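Local coordinates for protein molinate hydrolase (Gulosibacter molinativorax, PDB 4WGX) that probably hydrolyses the synthetic compound molinate as a metal-dependent member of the amidohydrolase superfamily, acting on a non-peptide carbon-nitrogen bond, at residues Y92-E97 with S451-A456; V179-H184 with P195-Y200; A211-L216 with L249-S254; V372-M377 with A386-G391. All coordinates share one frame; numbering follows the deposited sequence.

Interaction 1. Residues Y92-E97 with S451-A456; sequences YKVIEE and SPLVTA
A helix of the amidohydrolase barrel, 91-104, fastens the chain's C-terminal loop to the body of the protein by burying the carboxylate of E97 in the turn L453-T455. Three successive backbone amides and one hydroxyl grip it. OE1 accepts the V454 N-H through its syn lone pair at 2.9 Å. OE2 takes three donors: T455 OG1 lies only 2.6 Å from E97 OE2 and arrives almost along the C-O bond, T455 N comes on the syn side, and L453 N, 2.9 Å from E97 OE2, bears down from above the carboxylate plane. With CG anti to the backbone N (chi1 173°) and the chain extended beyond it, a glutamate spans the gap between helix and loop. Donors from several directions fix the group's rotation and probably stabilise its negative charge. Were E97 an alanine, the amides of L453, V454 and T455 and the T455 hydroxyl would probably lack the carboxylate that pairs them, the loop then held here mainly by its apolar contacts.

Among these, V94 CG1 packs on V454 CG2 at 3.6 Å, and L453 CD2 reaches K93 CB, 3.7 Å away. F87 of helix 80-87 backs V94, L453 and V454, while K93 NZ turns outward to a salt bridge with D465 of the second subunit. A buried carboxylate gathering successive backbone amides here clasps a C-terminal extension to a barrel helix.

Interaction 2. Residues V179-H184 with P195-Y200; sequences VGMGRH and PLIREY
M181 and Y200 make a Met-aromatic contact within the crossover connection that joins the parallel strands 143-144 and 208-211 of the barrel, where the loop after helix 167-178 leans on helix 190-201. The sulfur, M181 SD, lies 5.3 Å from the centroid of the Y200 ring, obliquely placed at 49° from the ring normal.

Apolar contacts make up the remainder of the interface. M181 CG touches Y200 CD1 at 3.6 Å, and the chain then bends at chi2 (-57°) and chi3 (-76°), which turns the methyl CE back onto the helix backbone, 3.7 Å from I197 CA. A flexible, unbranched methionine suits this hooked course. Shortening M181 to an alanine is likely to open a gap between loop and helix, leaving I197 and Y200 without the methionine's contact and only V179 still against the ring from this loop. V179 approaches that ring at its edge, CG1 lying in the ring plane.

Polar bonds hold the hydroxyl end of the ring outside the interface, Y200 OH being bonded to A140 O and T142 N. Within the loop, H184 NE2 donates to G180 O at 2.9 Å, reaching that oxygen from above the carbonyl plane.

Interaction 3. Residues A211-L216 with L249-S254; sequences AVTDHL and LTHTTS
A211 and H251 form a parallel bridge, CA to CA 4.8 Å, after which the 211-216 segment turns so that H251 O receives the T213 N-H nearly straight (169°, 3.3 Å from T213 N to H251 O) and a weak bond from V212 N. CG of H251 stands anti to the backbone N (chi1 162°), which carries the ring toward residues 213-215; there H251 NE2 donates to D214 O at 2.9 Å, the oxygen lying in the ring plane while the nitrogen sits above the carbonyl plane.

These are strand ends of a TIM-type barrel, the place where amidohydrolases gather their metal ligands, and H251 is a zinc ligand of this protein, though no metal is bound to it in this chain. H271, the other zinc ligand nearby, meets its ring at a steep angle. The H215 side chain crosses that of H251 at about a right angle, the ring planes oblique to each other, H215 CD2 3.8 Å from H251 CE1; its ND1 is held by D153 O and its NE2 by a methylpentanediol, probably from the crystallisation liquor.

T213 and T253 suit the strand ends, each offering the other segment a hydroxyl: their OG1 atoms share a hydrogen bond of 2.9 Å. A water, 2.6 Å from T253 OG1, also donates weakly to D214 OD2. That oxygen uses its anti lone pair for L216 N, an Asx turn, while OD1 is bonded to Y226 N. On the flank of the bridge, V212 and T250 run abreast in the same direction, their CG2 methyls 3.8 Å apart.

Interaction 4. Residues V372-M377 with A386-G391; sequences VWMQAM and AAILAG
A387 O takes only a weak bond from G391 N within its own helix, and the M374 side chain lies against it, CE 3.5 Å from A387 O with CG and SD lined up beside it. No hydrogen bond crosses between the segments, and the contact is apolar. It belongs to an antiparallel helical hairpin of the amidohydrolase fold, helices 369-379 and 384-390 joined by a short loop, whose segments run at 146° with axes 9.6 Å apart. Alanines suit the second helix at its contact face, because they let the two helices lie near each other: A387 CB faces M374 CB.

M374 starts with CG anti to its carbonyl carbon (chi1 -67°) and then runs fully extended, which carries the methyl across A387 O to the last turn of the other helix, with CE 3.8 Å from G391 CA; a long unbranched residue suits this. Glycine fits that spot, since a CB there would fall 2.4 Å from M374 CE.

Behind both helices lies the barrel strand 337-339, where L339 touches W373 and M374. The backbone of A390 is bonded to L339 and that of G391 to V63. W373 NE1 is held by V297 O, and M377 CG covers one face of the indole near the rim, 3.4 Å above the plane. The far corner of the six-membered ring completes the packing, with W373 CH2 3.6 Å from A390 CB.

Overall arrangement
Interactions 2 and 3 are neighbours, their centres 17 Å apart and nearest atoms about 6 Å, since helix 190-201 leads into strand 208-211; both also touch the third subunit. Interaction 3 holds the zinc ligand H251, whose side chain is about 3 Å from that of H271. Interaction 4 comes toward the same metal site from another part of the barrel: W373 lies about 9 Å from H271 between side chains, and the centre of interaction 4 is 23 Å from that of interaction 3. Interactions 2 and 4 sit on opposite sides of the chain's centre. Interaction 1, 27 to 30 Å from the others by centres, lies away from the metal sites and faces the second subunit.

Interaction 1. Residues Y92-E97 with S451-A456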
loop_
_atom_site.group_PDB
_atom_site.type_symbol
_atom_site.label_atom_id
_atom_site.label_comp_id
_atom_site.label_asym_id
_atom_site.label_seq_id
_atom_site.Cartn_x
_atom_site.Cartn_y
_atom_site.Cartn_z
ATOM N N TYR A 92 -29.555 7.083 12.905
ATOM C CA TYR A 92 -30.276 8.183 13.565
ATOM C C TYR A 92 -30.127 8.108 15.080
ATOM O O TYR A 92 -30.068 9.135 15.757
ATOM C CB TYR A 92 -31.758 8.208 13.149
ATOM C CG TYR A 92 -32.619 7.045 13.602
ATOM C CD1 TYR A 92 -32.662 5.863 12.883
ATOM C CD2 TYR A 92 -33.419 7.147 14.726
ATOM C CE1 TYR A 92 -33.446 4.808 13.287
ATOM C CE2 TYR A 92 -34.209 6.089 15.142
ATOM C CZ TYR A 92 -34.220 4.929 14.416
ATOM O OH TYR A 92 -35.001 3.870 14.810
ATOM N N LYS A 93 -30.010 6.896 15.602
ATOM C CA LYS A 93 -29.758 6.698 17.027
ATOM C C LYS A 93 -28.324 7.027 17.443
ATOM O O LYS A 93 -28.082 7.488 18.563
ATOM C CB LYS A 93 -30.090 5.262 17.420
ATOM C CG LYS A 93 -31.466 4.823 16.998
ATOM C CD LYS A 93 -32.040 3.809 17.958
ATOM C CE LYS A 93 -33.365 3.290 17.447
ATOM N NZ LYS A 93 -33.771 2.053 18.152
ATOM N N VAL A 94 -27.371 6.766 16.554
ATOM C CA VAL A 94 -25.995 7.201 16.773
ATOM C C VAL A 94 -25.981 8.722 16.884
ATOM O O VAL A 94 -25.383 9.311 17.792
ATOM C CB VAL A 94 -25.051 6.753 15.622
ATOM C CG1 VAL A 94 -23.649 7.286 15.835
ATOM C CG2 VAL A 94 -25.025 5.237 15.482
ATOM N N ILE A 95 -26.659 9.348 15.936
ATOM C CA ILE A 95 -26.762 10.796 15.917
ATOM C C ILE A 95 -27.465 11.332 17.183
ATOM O O ILE A 95 -26.985 12.281 17.809
ATOM C CB ILE A 95 -27.482 11.261 14.630
ATOM C CG1 ILE A 95 -26.592 10.973 13.414
ATOM C CG2 ILE A 95 -27.787 12.739 14.680
ATOM C CD1 ILE A 95 -27.263 11.176 12.094
ATOM N N GLU A 96 -28.573 10.717 17.588
ATOM C CA GLU A 96 -29.226 11.135 18.835
ATOM C C GLU A 96 -28.339 10.952 20.066
ATOM O O GLU A 96 -28.279 11.821 20.938
ATOM C CB GLU A 96 -30.538 10.381 19.024
ATOM C CG GLU A 96 -31.648 10.914 18.132
ATOM C CD GLU A 96 -32.701 9.874 17.828
ATOM O OE1 GLU A 96 -32.819 8.879 18.584
ATOM O OE2 GLU A 96 -33.405 10.047 16.819
ATOM N N GLU A 97 -27.645 9.824 20.136
ATOM C CA GLU A 97 -26.694 9.597 21.218
ATOM C C GLU A 97 -25.626 10.691 21.265
ATOM O O GLU A 97 -25.299 11.218 22.341
ATOM C CB GLU A 97 -26.038 8.220 21.067
ATOM C CG GLU A 97 -24.896 7.931 22.034
ATOM C CD GLU A 97 -24.203 6.590 21.751
ATOM O OE1 GLU A 97 -24.081 6.212 20.568
ATOM O OE2 GLU A 97 -23.784 5.917 22.712
ATOM N N SER A 451 -29.448 5.762 26.097
ATOM C CA SER A 451 -29.429 4.415 25.574
ATOM C C SER A 451 -28.127 4.195 24.794
ATOM O O SER A 451 -28.106 4.287 23.566
ATOM C CB SER A 451 -30.660 4.199 24.705
ATOM O OG SER A 451 -30.874 2.837 24.431
ATOM N N PRO A 452 -27.029 3.938 25.524
ATOM C CA PRO A 452 -25.704 3.811 24.919
ATOM C C PRO A 452 -25.683 2.833 23.768
ATOM O O PRO A 452 -26.250 1.749 23.827
ATOM C CB PRO A 452 -24.844 3.320 26.068
ATOM C CG PRO A 452 -25.484 3.910 27.258
ATOM C CD PRO A 452 -26.954 3.845 26.990
ATOM N N LEU A 453 -25.020 3.251 22.704
ATOM C CA LEU A 453 -25.063 2.536 21.450
ATOM C C LEU A 453 -23.634 2.405 20.953
ATOM O O LEU A 453 -23.027 1.353 21.094
ATOM C CB LEU A 453 -25.954 3.264 20.460
ATOM C CG LEU A 453 -26.067 2.646 19.074
ATOM C CD1 LEU A 453 -26.569 1.237 19.175
ATOM C CD2 LEU A 453 -26.986 3.465 18.213
ATOM N N VAL A 454 -23.090 3.494 20.421
ATOM C CA VAL A 454 -21.667 3.585 20.153
ATOM C C VAL A 454 -20.864 3.469 21.444
ATOM O O VAL A 454 -19.863 2.760 21.487
ATOM C CB VAL A 454 -21.309 4.914 19.444
ATOM C CG1 VAL A 454 -19.812 4.994 19.151
ATOM C CG2 VAL A 454 -22.072 5.055 18.151
ATOM N N THR A 455 -21.301 4.157 22.494
ATOM C CA THR A 455 -20.545 4.196 23.745
ATOM C C THR A 455 -20.750 2.955 24.627
ATOM O O THR A 455 -20.099 2.815 25.654
ATOM C CB THR A 455 -20.890 5.453 24.577
ATOM O OG1 THR A 455 -22.293 5.479 24.853
ATOM C CG2 THR A 455 -20.494 6.729 23.834
ATOM N N ALA A 456 -21.651 2.063 24.238
ATOM C CA ALA A 456 -21.800 0.788 24.939
ATOM C C ALA A 456 -20.501 -0.014 24.856
ATOM O O ALA A 456 -20.028 -0.316 23.763
ATOM C CB ALA A 456 -22.957 -0.003 24.358
#

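Interaction 2. Residues V179-H184 with P195-Y200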
loop_
_atom_site.group_PDB
_atom_site.type_symbol
_atom_site.label_atom_id
_atom_site.label_comp_id
_atom_site.label_asym_id
_atom_site.label_seq_id
_atom_site.Cartn_x
_atom_site.Cartn_y
_atom_site.Cartn_z
ATOM N N VAL A 179 -25.158 12.114 -1.514
ATOM C CA VAL A 179 -26.510 12.525 -1.902
ATOM C C VAL A 179 -26.442 13.230 -3.265
ATOM O O VAL A 179 -27.129 14.202 -3.538
ATOM C CB VAL A 179 -27.147 13.388 -0.742
ATOM C CG1 VAL A 179 -28.377 14.179 -1.129
ATOM C CG2 VAL A 179 -27.522 12.465 0.399
ATOM N N GLY A 180 -25.594 12.697 -4.136
ATOM C CA GLY A 180 -25.459 13.205 -5.489
ATOM C C GLY A 180 -24.618 14.453 -5.641
ATOM O O GLY A 180 -24.463 14.939 -6.753
ATOM N N MET A 181 -24.058 14.959 -4.546
ATOM C CA MET A 181 -23.313 16.220 -4.569
ATOM C C MET A 181 -21.795 16.029 -4.355
ATOM O O MET A 181 -21.116 16.884 -3.792
ATOM C CB MET A 181 -23.883 17.171 -3.512
ATOM C CG MET A 181 -25.415 17.372 -3.620
ATOM S SD MET A 181 -25.941 17.976 -5.235
ATOM C CE MET A 181 -25.469 19.680 -5.092
ATOM N N GLY A 182 -21.272 14.909 -4.837
ATOM C CA GLY A 182 -19.871 14.580 -4.659
ATOM C C GLY A 182 -18.937 15.165 -5.702
ATOM O O GLY A 182 -19.229 16.191 -6.299
ATOM N N ARG A 183 -17.807 14.498 -5.921
ATOM C CA ARG A 183 -16.727 15.046 -6.730
ATOM C C ARG A 183 -17.128 15.253 -8.200
ATOM O O ARG A 183 -16.603 16.138 -8.872
ATOM C CB ARG A 183 -15.499 14.135 -6.631
ATOM C CG ARG A 183 -14.854 14.074 -5.238
ATOM C CD ARG A 183 -14.242 15.381 -4.807
ATOM N NE ARG A 183 -13.361 15.916 -5.829
ATOM C CZ ARG A 183 -13.601 16.985 -6.582
ATOM N NH1 ARG A 183 -14.701 17.712 -6.440
ATOM N NH2 ARG A 183 -12.712 17.330 -7.488
ATOM N N HIS A 184 -18.082 14.473 -8.693
ATOM C CA HIS A 184 -18.478 14.576 -10.101
ATOM C C HIS A 184 -19.042 15.953 -10.489
ATOM O O HIS A 184 -19.043 16.317 -11.662
ATOM C CB HIS A 184 -19.494 13.488 -10.445
ATOM C CG HIS A 184 -20.890 13.801 -10.015
ATOM N ND1 HIS A 184 -21.846 14.284 -10.890
ATOM C CD2 HIS A 184 -21.503 13.696 -8.816
ATOM C CE1 HIS A 184 -22.977 14.470 -10.237
ATOM N NE2 HIS A 184 -22.799 14.119 -8.978
ATOM N N PRO A 195 -29.291 23.167 -11.488
ATOM C CA PRO A 195 -30.449 22.395 -11.025
ATOM C C PRO A 195 -30.145 21.400 -9.916
ATOM O O PRO A 195 -31.010 21.172 -9.073
ATOM C CB PRO A 195 -30.915 21.648 -12.281
ATOM C CG PRO A 195 -29.792 21.757 -13.253
ATOM C CD PRO A 195 -29.058 22.994 -12.928
ATOM N N LEU A 196 -28.944 20.825 -9.907
ATOM C CA LEU A 196 -28.584 19.837 -8.887
ATOM C C LEU A 196 -28.481 20.471 -7.507
ATOM O O LEU A 196 -28.915 19.897 -6.510
ATOM C CB LEU A 196 -27.271 19.145 -9.251
ATOM C CG LEU A 196 -27.305 18.389 -10.578
ATOM C CD1 LEU A 196 -25.938 17.826 -10.930
ATOM C CD2 LEU A 196 -28.338 17.278 -10.558
ATOM N N ILE A 197 -27.917 21.666 -7.445
ATOM C CA ILE A 197 -27.791 22.353 -6.171
ATOM C C ILE A 197 -29.163 22.920 -5.755
ATOM O O ILE A 197 -29.533 22.870 -4.571
ATOM C CB ILE A 197 -26.725 23.471 -6.220
ATOM C CG1 ILE A 197 -26.599 24.167 -4.868
ATOM C CG2 ILE A 197 -27.029 24.489 -7.297
ATOM C CD1 ILE A 197 -26.089 23.281 -3.779
ATOM N N ARG A 198 -29.919 23.424 -6.732
ATOM C CA ARG A 198 -31.287 23.868 -6.464
ATOM C C ARG A 198 -32.136 22.746 -5.867
ATOM O O ARG A 198 -32.783 22.939 -4.851
ATOM C CB ARG A 198 -31.944 24.398 -7.737
ATOM C CG ARG A 198 -33.115 25.318 -7.466
ATOM C CD ARG A 198 -33.655 25.912 -8.739
ATOM N NE ARG A 198 -32.919 27.102 -9.131
ATOM C CZ ARG A 198 -33.274 27.902 -10.129
ATOM N NH1 ARG A 198 -34.360 27.642 -10.839
ATOM N NH2 ARG A 198 -32.545 28.968 -10.414
ATOM N N GLU A 199 -32.118 21.579 -6.494
ATOM C CA GLU A 199 -32.787 20.409 -5.939
ATOM C C GLU A 199 -32.244 20.017 -4.567
ATOM O O GLU A 199 -33.023 19.741 -3.668
ATOM C CB GLU A 199 -32.667 19.225 -6.894
ATOM C CG GLU A 199 -33.062 17.872 -6.290
ATOM C CD GLU A 199 -32.842 16.717 -7.261
ATOM O OE1 GLU A 199 -31.731 16.611 -7.831
ATOM O OE2 GLU A 199 -33.781 15.914 -7.450
ATOM N N TYR A 200 -30.922 19.960 -4.397
ATOM C CA TYR A 200 -30.372 19.619 -3.086
ATOM C C TYR A 200 -30.904 20.546 -1.994
ATOM O O TYR A 200 -31.286 20.084 -0.932
ATOM C CB TYR A 200 -28.836 19.661 -3.082
ATOM C CG TYR A 200 -28.260 19.393 -1.709
ATOM C CD1 TYR A 200 -28.053 18.102 -1.264
ATOM C CD2 TYR A 200 -27.953 20.432 -0.854
ATOM C CE1 TYR A 200 -27.548 17.859 -0.006
ATOM C CE2 TYR A 200 -27.452 20.199 0.393
ATOM C CZ TYR A 200 -27.251 18.903 0.811
ATOM O OH TYR A 200 -26.750 18.650 2.053
#

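Interaction 3. Residues A211-L216 with L249-S254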
loop_
_atom_site.group_PDB
_atom_site.type_symbol
_atom_site.label_atom_id
_atom_site.label_comp_id
_atom_site.label_asym_id
_atom_site.label_seq_id
_atom_site.Cartn_x
_atom_site.Cartn_y
_atom_site.Cartn_z
ATOM N N ALA A 211 -17.483 23.099 -0.455
ATOM C CA ALA A 211 -16.052 22.826 -0.467
ATOM C C ALA A 211 -15.366 23.763 -1.440
ATOM O O ALA A 211 -15.199 23.418 -2.592
ATOM C CB ALA A 211 -15.787 21.385 -0.851
ATOM N N VAL A 212 -14.984 24.949 -0.986
ATOM C CA VAL A 212 -14.320 25.909 -1.854
ATOM C C VAL A 212 -12.989 25.321 -2.300
ATOM O O VAL A 212 -12.636 25.362 -3.474
ATOM C CB VAL A 212 -14.096 27.260 -1.157
ATOM C CG1 VAL A 212 -13.283 28.191 -2.032
ATOM C CG2 VAL A 212 -15.421 27.901 -0.808
ATOM N N THR A 213 -12.264 24.765 -1.342
ATOM C CA THR A 213 -11.041 24.052 -1.634
ATOM C C THR A 213 -11.221 22.558 -1.416
ATOM O O THR A 213 -12.283 22.087 -1.024
ATOM C CB THR A 213 -9.880 24.557 -0.781
ATOM O OG1 THR A 213 -10.176 24.341 0.596
ATOM C CG2 THR A 213 -9.645 26.029 -1.019
ATOM N N ASP A 214 -10.160 21.822 -1.690
ATOM C CA ASP A 214 -10.175 20.376 -1.620
ATOM C C ASP A 214 -10.211 19.859 -0.200
ATOM O O ASP A 214 -10.009 20.584 0.761
ATOM C CB ASP A 214 -8.936 19.818 -2.309
ATOM C CG ASP A 214 -7.690 20.135 -1.546
ATOM O OD1 ASP A 214 -7.204 21.271 -1.671
ATOM O OD2 ASP A 214 -7.243 19.269 -0.775
ATOM N N HIS A 215 -10.426 18.563 -0.099
ATOM C CA HIS A 215 -10.378 17.859 1.161
ATOM C C HIS A 215 -9.355 16.705 1.064
ATOM O O HIS A 215 -9.605 15.595 1.519
ATOM C CB HIS A 215 -11.782 17.363 1.501
ATOM C CG HIS A 215 -11.935 16.878 2.898
ATOM N ND1 HIS A 215 -11.690 15.573 3.259
ATOM C CD2 HIS A 215 -12.341 17.511 4.018
ATOM C CE1 HIS A 215 -11.917 15.430 4.551
ATOM N NE2 HIS A 215 -12.317 16.590 5.030
ATOM N N LEU A 216 -8.194 16.982 0.473
ATOM C CA LEU A 216 -7.194 15.941 0.215
ATOM C C LEU A 216 -6.000 15.958 1.165
ATOM O O LEU A 216 -4.976 15.356 0.872
ATOM C CB LEU A 216 -6.673 16.056 -1.214
ATOM C CG LEU A 216 -7.674 15.830 -2.331
ATOM C CD1 LEU A 216 -7.040 16.111 -3.673
ATOM C CD2 LEU A 216 -8.186 14.416 -2.272
ATOM N N LEU A 249 -22.039 28.377 4.316
ATOM C CA LEU A 249 -20.785 27.992 4.956
ATOM C C LEU A 249 -19.756 27.652 3.890
ATOM O O LEU A 249 -20.107 27.243 2.790
ATOM C CB LEU A 249 -20.971 26.801 5.902
ATOM C CG LEU A 249 -21.346 27.132 7.343
ATOM C CD1 LEU A 249 -22.692 27.841 7.402
ATOM C CD2 LEU A 249 -21.354 25.875 8.202
ATOM N N THR A 250 -18.488 27.838 4.228
ATOM C CA THR A 250 -17.402 27.432 3.354
ATOM C C THR A 250 -16.408 26.525 4.065
ATOM O O THR A 250 -16.206 26.614 5.276
ATOM C CB THR A 250 -16.641 28.642 2.793
ATOM O OG1 THR A 250 -16.119 29.428 3.868
ATOM C CG2 THR A 250 -17.543 29.493 1.933
ATOM N N HIS A 251 -15.822 25.628 3.284
ATOM C CA HIS A 251 -14.644 24.874 3.683
ATOM C C HIS A 251 -13.463 25.402 2.876
ATOM O O HIS A 251 -13.486 25.362 1.662
ATOM C CB HIS A 251 -14.867 23.380 3.449
ATOM C CG HIS A 251 -13.615 22.564 3.415
ATOM N ND1 HIS A 251 -13.061 21.997 4.544
ATOM C CD2 HIS A 251 -12.821 22.191 2.384
ATOM C CE1 HIS A 251 -11.983 21.317 4.208
ATOM N NE2 HIS A 251 -11.814 21.419 2.905
ATOM N N THR A 252 -12.448 25.911 3.563
ATOM C CA THR A 252 -11.245 26.424 2.926
ATOM C C THR A 252 -9.998 25.914 3.621
ATOM O O THR A 252 -10.007 25.681 4.818
ATOM C CB THR A 252 -11.205 27.979 2.911
ATOM O OG1 THR A 252 -11.228 28.493 4.245
ATOM C CG2 THR A 252 -12.360 28.539 2.138
ATOM N N THR A 253 -8.922 25.776 2.855
ATOM C CA THR A 253 -7.657 25.232 3.345
ATOM C C THR A 253 -6.468 25.954 2.725
ATOM O O THR A 253 -5.360 25.447 2.748
ATOM C CB THR A 253 -7.524 23.723 3.043
ATOM O OG1 THR A 253 -7.608 23.504 1.633
ATOM C CG2 THR A 253 -8.612 22.926 3.742
ATOM N N SER A 254 -6.711 27.131 2.154
ATOM C CA SER A 254 -5.651 27.963 1.586
ATOM C C SER A 254 -5.977 29.436 1.787
ATOM O O SER A 254 -7.122 29.796 2.034
ATOM C CB SER A 254 -5.450 27.674 0.097
ATOM O OG SER A 254 -6.558 28.085 -0.668
HETATM O O HOH W 1 -6.403 21.264 1.052
#

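Interaction 4. Residues V372-M377 with A386-G391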
loop_
_atom_site.group_PDB
_atom_site.type_symbol
_atom_site.label_atom_id
_atom_site.label_comp_id
_atom_site.label_asym_id
_atom_site.label_seq_id
_atom_site.Cartn_x
_atom_site.Cartn_y
_atom_site.Cartn_z
ATOM N N VAL A 372 -12.408 22.621 25.763
ATOM C CA VAL A 372 -11.031 22.597 25.298
ATOM C C VAL A 372 -10.767 23.760 24.352
ATOM O O VAL A 372 -9.737 24.411 24.455
ATOM C CB VAL A 372 -10.682 21.257 24.591
ATOM C CG1 VAL A 372 -9.278 21.285 24.046
ATOM C CG2 VAL A 372 -10.822 20.099 25.550
ATOM N N TRP A 373 -11.691 23.990 23.421
ATOM C CA TRP A 373 -11.632 25.134 22.517
ATOM C C TRP A 373 -11.457 26.440 23.290
ATOM O O TRP A 373 -10.502 27.191 23.048
ATOM C CB TRP A 373 -12.900 25.186 21.662
ATOM C CG TRP A 373 -12.909 26.165 20.506
ATOM C CD1 TRP A 373 -12.756 25.863 19.188
ATOM C CD2 TRP A 373 -13.123 27.587 20.564
ATOM N NE1 TRP A 373 -12.844 26.997 18.425
ATOM C CE2 TRP A 373 -13.066 28.069 19.245
ATOM C CE3 TRP A 373 -13.348 28.493 21.599
ATOM C CZ2 TRP A 373 -13.232 29.415 18.937
ATOM C CZ3 TRP A 373 -13.510 29.825 21.286
ATOM C CH2 TRP A 373 -13.451 30.272 19.971
ATOM N N MET A 374 -12.364 26.701 24.230
ATOM C CA MET A 374 -12.270 27.930 25.020
ATOM C C MET A 374 -10.945 28.026 25.752
ATOM O O MET A 374 -10.311 29.095 25.779
ATOM C CB MET A 374 -13.418 28.027 26.010
ATOM C CG MET A 374 -14.751 28.193 25.318
ATOM S SD MET A 374 -16.112 28.572 26.411
ATOM C CE MET A 374 -17.453 28.529 25.241
ATOM N N GLN A 375 -10.519 26.910 26.338
ATOM C CA GLN A 375 -9.215 26.879 26.973
ATOM C C GLN A 375 -8.105 27.256 25.987
ATOM O O GLN A 375 -7.276 28.115 26.281
ATOM C CB GLN A 375 -8.947 25.501 27.574
ATOM C CG GLN A 375 -7.639 25.432 28.329
ATOM C CD GLN A 375 -7.307 24.040 28.805
ATOM O OE1 GLN A 375 -8.191 23.238 29.100
ATOM N NE2 GLN A 375 -6.020 23.745 28.883
ATOM N N ALA A 376 -8.089 26.628 24.816
ATOM C CA ALA A 376 -7.021 26.864 23.848
ATOM C C ALA A 376 -7.007 28.315 23.398
ATOM O O ALA A 376 -5.955 28.942 23.344
ATOM C CB ALA A 376 -7.168 25.953 22.647
ATOM N N MET A 377 -8.176 28.849 23.081
ATOM C CA MET A 377 -8.254 30.227 22.636
ATOM C C MET A 377 -7.797 31.179 23.726
ATOM O O MET A 377 -7.080 32.133 23.447
ATOM C CB MET A 377 -9.669 30.573 22.191
ATOM C CG MET A 377 -10.079 29.852 20.926
ATOM S SD MET A 377 -8.995 30.198 19.540
ATOM C CE MET A 377 -9.877 31.564 18.803
ATOM N N ALA A 386 -15.000 36.863 25.621
ATOM C CA ALA A 386 -15.104 36.698 24.174
ATOM C C ALA A 386 -15.155 35.220 23.823
ATOM O O ALA A 386 -15.902 34.806 22.944
ATOM C CB ALA A 386 -13.952 37.366 23.469
ATOM N N ALA A 387 -14.348 34.429 24.517
ATOM C CA ALA A 387 -14.363 32.978 24.361
ATOM C C ALA A 387 -15.734 32.400 24.702
ATOM O O ALA A 387 -16.222 31.518 24.007
ATOM C CB ALA A 387 -13.296 32.346 25.222
ATOM N N ILE A 388 -16.356 32.885 25.772
ATOM C CA ILE A 388 -17.729 32.470 26.072
ATOM C C ILE A 388 -18.711 32.943 25.016
ATOM O O ILE A 388 -19.586 32.188 24.624
ATOM C CB ILE A 388 -18.202 32.970 27.438
ATOM C CG1 ILE A 388 -17.397 32.296 28.536
ATOM C CG2 ILE A 388 -19.684 32.649 27.645
ATOM C CD1 ILE A 388 -17.590 32.886 29.875
ATOM N N LEU A 389 -18.585 34.184 24.560
ATOM C CA LEU A 389 -19.450 34.664 23.487
ATOM C C LEU A 389 -19.291 33.833 22.216
ATOM O O LEU A 389 -20.263 33.590 21.508
ATOM C CB LEU A 389 -19.189 36.142 23.183
ATOM C CG LEU A 389 -20.133 37.113 23.894
ATOM C CD1 LEU A 389 -20.212 36.820 25.385
ATOM C CD2 LEU A 389 -19.703 38.549 23.651
ATOM N N ALA A 390 -18.067 33.399 21.936
ATOM C CA ALA A 390 -17.790 32.525 20.801
ATOM C C ALA A 390 -18.556 31.202 20.849
ATOM O O ALA A 390 -18.916 30.667 19.815
ATOM C CB ALA A 390 -16.307 32.247 20.720
ATOM N N GLY A 391 -18.777 30.664 22.044
ATOM C CA GLY A 391 -19.501 29.410 22.204
ATOM C C GLY A 391 -20.967 29.593 22.591
ATOM O O GLY A 391 -21.564 28.733 23.234
#